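Local coordinates for putative oxidoreductase (Staphylococcus aureus subsp. aureus, PDB 3IV4), which probably takes part in thiol-disulfide exchange as an oxidoreductase of the thioredoxin fold, related to the monothiol bacilliredoxin BrxC, at residues Asn47-Glu52 with Ser105-Ala110; Glu81-Phe86 with Gly100-Ser105. One frame throughout, in Å; residues are numbered along the deposited sequence. Where two conformers were deposited one is given.

Both contacts are buried, and both belong to the layer where helices 37-53 and 104-110 cover the central sheet. Contact 1 joins these two helices to each other, well away from the chain centre. Contact 2 lies deeper and joins the start of strand 84-89, with the cis-proline before it, to the segment leading into helix 104-110. Contact 1 relies on an aromatic face, contact 2 on an aliphatic branch laid over a peptide. The polar groups of 100-105 bond largely around the start of helix 104-110; none bonds to segment 81-86. Ser105 belongs to both contacts, and a probable hydrogen bond from Ser106 OG to Asp101 O (2.6 Å) ties them together.

Contact 1 (Asn47-Glu52 with Ser105-Ala110); sequences NKFLYE and SSLAQA
Segments 47-52 and 105-110 come nearest at Phe49 and Leu107, with 7.1 Å between their CA atoms. In this thioredoxin fold, segment 47-52 of helix 37-53 and segment 105-110 of helix 104-110 pack against each other on the same face of the sheet. The contact is small and almost wholly apolar. Phe49 reaches across with CG anti to its backbone N (chi1 168°), which carries the ring to the neighbouring helix. There one ring face receives Leu107 as a CH-pi contact. Leu107 CB stands 3.5 Å from the centroid of the Phe49 ring and only 7° off its normal. The leucine branch then runs back toward the root of the phenylalanine, where Leu107 CD1 meets Phe49 CB at 3.7 Å. The far end of the ring lies against the backbone of helix 104-110. Phe49 CZ is 3.8 Å from Leu107 O, a packing contact. Phe28 of strand 26-32 meets the Phe49 ring edge-to-face and also touches Leu107. Trp95 of strand 92-98 adds cover to Leu107. Ala108 completes the seam: Phe49 CE1 approaches Ala108 N obliquely at 3.6 Å, while Ala108 CB sits at 4.2 Å from the same ring atom.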
# COMPACT_ATOMS: atom_id res chain seq x y z
N ASN A 47 -7.04 -3.83 4.20
CA ASN A 47 -8.25 -3.20 4.74
C ASN A 47 -8.55 -3.60 6.18
O ASN A 47 -8.99 -2.77 6.96
CB ASN A 47 -9.48 -3.54 3.90
CG ASN A 47 -9.67 -2.60 2.75
OD1 ASN A 47 -9.92 -1.41 2.93
ND2 ASN A 47 -9.58 -3.13 1.54
N LYS A 48 -8.35 -4.88 6.51
CA LYS A 48 -8.59 -5.36 7.89
C LYS A 48 -7.64 -4.69 8.86
O LYS A 48 -8.03 -4.23 9.93
CB LYS A 48 -8.43 -6.88 7.95
CG LYS A 48 -9.68 -7.63 7.53
CD LYS A 48 -9.29 -9.05 7.18
CE LYS A 48 -10.50 -9.92 7.00
NZ LYS A 48 -9.98 -11.30 6.77
N PHE A 49 -6.38 -4.58 8.47
CA PHE A 49 -5.39 -3.93 9.31
C PHE A 49 -5.72 -2.44 9.52
O PHE A 49 -5.75 -1.95 10.66
CB PHE A 49 -4.02 -4.11 8.66
CG PHE A 49 -2.95 -3.24 9.26
CD1 PHE A 49 -2.40 -3.56 10.51
CD2 PHE A 49 -2.50 -2.10 8.59
CE1 PHE A 49 -1.42 -2.77 11.07
CE2 PHE A 49 -1.52 -1.30 9.15
CZ PHE A 49 -0.98 -1.64 10.38
N LEU A 50 -5.95 -1.73 8.42
CA LEU A 50 -6.20 -0.29 8.52
C LEU A 50 -7.47 0.02 9.31
O LEU A 50 -7.50 0.96 10.13
CB LEU A 50 -6.29 0.33 7.13
CG LEU A 50 -5.00 0.32 6.32
CD1 LEU A 50 -5.32 0.64 4.86
CD2 LEU A 50 -3.96 1.26 6.92
N TYR A 51 -8.52 -0.76 9.04
CA TYR A 51 -9.80 -0.61 9.75
C TYR A 51 -9.64 -0.84 11.26
O TYR A 51 -10.14 -0.06 12.06
CB TYR A 51 -10.82 -1.57 9.14
CG TYR A 51 -12.18 -1.54 9.76
CD1 TYR A 51 -13.01 -0.43 9.64
CD2 TYR A 51 -12.66 -2.66 10.43
CE1 TYR A 51 -14.29 -0.44 10.20
CE2 TYR A 51 -13.92 -2.68 10.98
CZ TYR A 51 -14.72 -1.56 10.88
OH TYR A 51 -15.98 -1.60 11.43
N GLU A 52 -8.90 -1.87 11.63
CA GLU A 52 -8.65 -2.14 13.05
C GLU A 52 -7.83 -1.01 13.69
O GLU A 52 -8.02 -0.69 14.88
CB GLU A 52 -7.95 -3.51 13.20
CG GLU A 52 -8.02 -4.18 14.57
CD GLU A 52 -9.42 -4.23 15.17
OE1 GLU A 52 -9.77 -3.28 15.91
OE2 GLU A 52 -10.19 -5.20 14.92
N SER A 105 -0.72 -9.33 10.48
CA SER A 105 0.41 -9.43 11.41
C SER A 105 1.71 -8.80 10.87
O SER A 105 2.44 -8.16 11.63
CB SER A 105 0.64 -10.86 11.88
OG SER A 105 0.69 -11.79 10.81
N SER A 106 2.00 -8.97 9.58
CA SER A 106 3.21 -8.34 9.04
C SER A 106 3.09 -6.82 8.97
O SER A 106 4.05 -6.10 9.23
CB SER A 106 3.62 -8.94 7.71
OG SER A 106 2.76 -8.53 6.66
N LEU A 107 1.89 -6.34 8.62
CA LEU A 107 1.62 -4.91 8.63
C LEU A 107 1.81 -4.36 10.04
O LEU A 107 2.39 -3.29 10.22
CB LEU A 107 0.22 -4.63 8.08
CG LEU A 107 0.04 -4.90 6.57
CD1 LEU A 107 -1.42 -5.17 6.22
CD2 LEU A 107 0.56 -3.73 5.74
N ALA A 108 1.33 -5.10 11.03
CA ALA A 108 1.50 -4.67 12.42
C ALA A 108 2.97 -4.64 12.85
O ALA A 108 3.41 -3.71 13.53
CB ALA A 108 0.68 -5.55 13.33
N GLN A 109 3.74 -5.63 12.41
CA GLN A 109 5.18 -5.68 12.70
C GLN A 109 5.92 -4.50 12.08
O GLN A 109 6.90 -4.02 12.66
CB GLN A 109 5.78 -6.97 12.17
CG GLN A 109 5.42 -8.20 12.98
CD GLN A 109 5.33 -9.48 12.12
OE1 GLN A 109 5.95 -9.58 11.05
NE2 GLN A 109 4.56 -10.44 12.58
N ALA A 110 5.44 -4.03 10.93
CA ALA A 110 6.07 -2.90 10.25
C ALA A 110 6.12 -1.67 11.12
O ALA A 110 7.04 -0.85 11.00
CB ALA A 110 5.34 -2.59 8.94

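Contact 2 (Glu81-Phe86 with Gly100-Ser105); sequences ESPQAF and GDINVS
Ile102 reaches from the segment before helix 104-110 onto Pro83, Gln84 and Ala85. The nearest backbone approach is between Ala85 and Ile102, 6.7 Å from CA to CA. The tight part of the contact is built on this one isoleucine. Its CG1 lies anti to the carbonyl carbon (chi1 -58°), and an extended chi2 sends CD1 out to the other segment. Ile102 CD1 rests over the flat face of the peptide joining Pro83 to Gln84, 3.6 Å from Pro83 C. The same methyl meets the proline ring, with Ile102 CD1 3.8 Å from Pro83 CB. Farther back on the branch, Ile102 CG1 packs on Ala85 CB at 3.9 Å. Leu30 of strand 26-32 touches both Ala85 and Ile102.

The peptide bond before Pro83 is cis, and a cis-proline here, just ahead of a sheet strand, is a hallmark of the thioredoxin fold. Pro83 also touches Ile38 and Ser39 at the start of helix 37-53. At this helix end redox-active thioredoxins carry their active-site cysteines; a like place is probable here.

On either side of Ile102 in sequence the segment turns to solvent. Gly100 and Asp101 before it are exposed, Asn103 after it is partly exposed, and polar bonds take over from packing. Asn103 is the N-cap of helix 104-110, and its OD1 accepts from the backbone N of Ser106. Less certainly, since Ser105 has two conformers, Ser105 OG also donates to Asn103 OD1 at 2.9 Å, from above the plane of the Asn103 side-chain carbonyl. The amide nitrogen turns back along the chain. Asn103 ND2 bonds to Gly100 O at 3.2 Å, in the plane of the Gly100 carbonyl but bent, with an angle of 137° at the hydrogen.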
# COMPACT_ATOMS: atom_id res chain seq x y z
N GLU A 81 6.61 -5.78 -7.62
CA GLU A 81 5.81 -7.00 -7.48
C GLU A 81 4.38 -6.55 -7.33
O GLU A 81 4.12 -5.39 -7.00
CB GLU A 81 6.18 -7.82 -6.23
CG GLU A 81 7.63 -8.22 -6.12
CD GLU A 81 8.01 -9.40 -7.00
OE1 GLU A 81 7.14 -10.02 -7.65
OE2 GLU A 81 9.22 -9.70 -7.02
N SER A 82 3.45 -7.48 -7.52
CA SER A 82 2.07 -7.23 -7.15
C SER A 82 1.45 -8.51 -6.61
O SER A 82 1.59 -9.58 -7.22
CB SER A 82 1.29 -6.65 -8.32
OG SER A 82 0.04 -6.17 -7.85
N PRO A 83 0.78 -8.44 -5.45
CA PRO A 83 0.61 -7.27 -4.60
C PRO A 83 1.91 -6.96 -3.86
O PRO A 83 2.71 -7.85 -3.60
CB PRO A 83 -0.46 -7.72 -3.62
CG PRO A 83 -0.24 -9.18 -3.47
CD PRO A 83 0.18 -9.64 -4.85
N GLN A 84 2.09 -5.70 -3.47
CA GLN A 84 3.31 -5.28 -2.79
C GLN A 84 2.96 -4.14 -1.87
O GLN A 84 2.36 -3.17 -2.31
CB GLN A 84 4.35 -4.86 -3.82
CG GLN A 84 5.72 -4.56 -3.24
CD GLN A 84 6.74 -4.32 -4.36
OE1 GLN A 84 6.48 -3.54 -5.29
NE2 GLN A 84 7.87 -5.02 -4.30
N ALA A 85 3.35 -4.23 -0.61
CA ALA A 85 2.97 -3.19 0.34
C ALA A 85 4.21 -2.52 0.89
O ALA A 85 5.25 -3.17 1.06
CB ALA A 85 2.14 -3.79 1.48
N PHE A 86 4.09 -1.22 1.16
CA PHE A 86 5.20 -0.41 1.64
C PHE A 86 4.72 0.39 2.84
O PHE A 86 3.55 0.77 2.92
CB PHE A 86 5.60 0.61 0.57
CG PHE A 86 6.21 0.02 -0.63
CD1 PHE A 86 7.59 -0.18 -0.69
CD2 PHE A 86 5.42 -0.38 -1.73
CE1 PHE A 86 8.18 -0.75 -1.82
CE2 PHE A 86 6.01 -0.94 -2.85
CZ PHE A 86 7.39 -1.13 -2.89
N GLY A 100 1.82 -13.25 -0.39
CA GLY A 100 1.24 -13.69 0.87
C GLY A 100 1.87 -13.18 2.15
O GLY A 100 1.30 -13.35 3.23
N ASP A 101 3.04 -12.55 2.05
CA ASP A 101 3.66 -11.92 3.22
C ASP A 101 2.97 -10.62 3.63
O ASP A 101 3.33 -10.04 4.66
CB ASP A 101 5.12 -11.60 2.96
CG ASP A 101 6.05 -12.77 3.22
OD1 ASP A 101 5.67 -13.78 3.87
OD2 ASP A 101 7.21 -12.64 2.77
N ILE A 102 2.01 -10.15 2.83
CA ILE A 102 1.19 -9.00 3.22
C ILE A 102 -0.00 -9.55 4.00
O ILE A 102 -0.94 -10.12 3.42
CB ILE A 102 0.67 -8.20 2.01
CG1 ILE A 102 1.82 -7.69 1.13
CG2 ILE A 102 -0.18 -6.97 2.48
CD1 ILE A 102 1.39 -7.29 -0.29
N ASN A 103 0.02 -9.36 5.31
CA ASN A 103 -1.10 -9.82 6.14
C ASN A 103 -1.16 -8.93 7.37
O ASN A 103 -0.24 -8.14 7.62
CB ASN A 103 -0.96 -11.32 6.49
CG ASN A 103 0.40 -11.67 7.03
OD1 ASN A 103 0.86 -11.10 8.02
ND2 ASN A 103 1.09 -12.59 6.36
N VAL A 104 -2.24 -9.06 8.15
CA VAL A 104 -2.46 -8.15 9.26
C VAL A 104 -1.32 -8.17 10.27
O VAL A 104 -0.97 -7.13 10.85
CB VAL A 104 -3.79 -8.44 9.98
CG1 VAL A 104 -3.92 -7.53 11.17
CG2 VAL A 104 -4.96 -8.27 9.01
N SER A 105 -0.72 -9.33 10.48
CA SER A 105 0.41 -9.43 11.41
C SER A 105 1.71 -8.80 10.87
O SER A 105 2.44 -8.16 11.63
CB SER A 105 0.64 -10.86 11.88
OG SER A 105 0.69 -11.79 10.81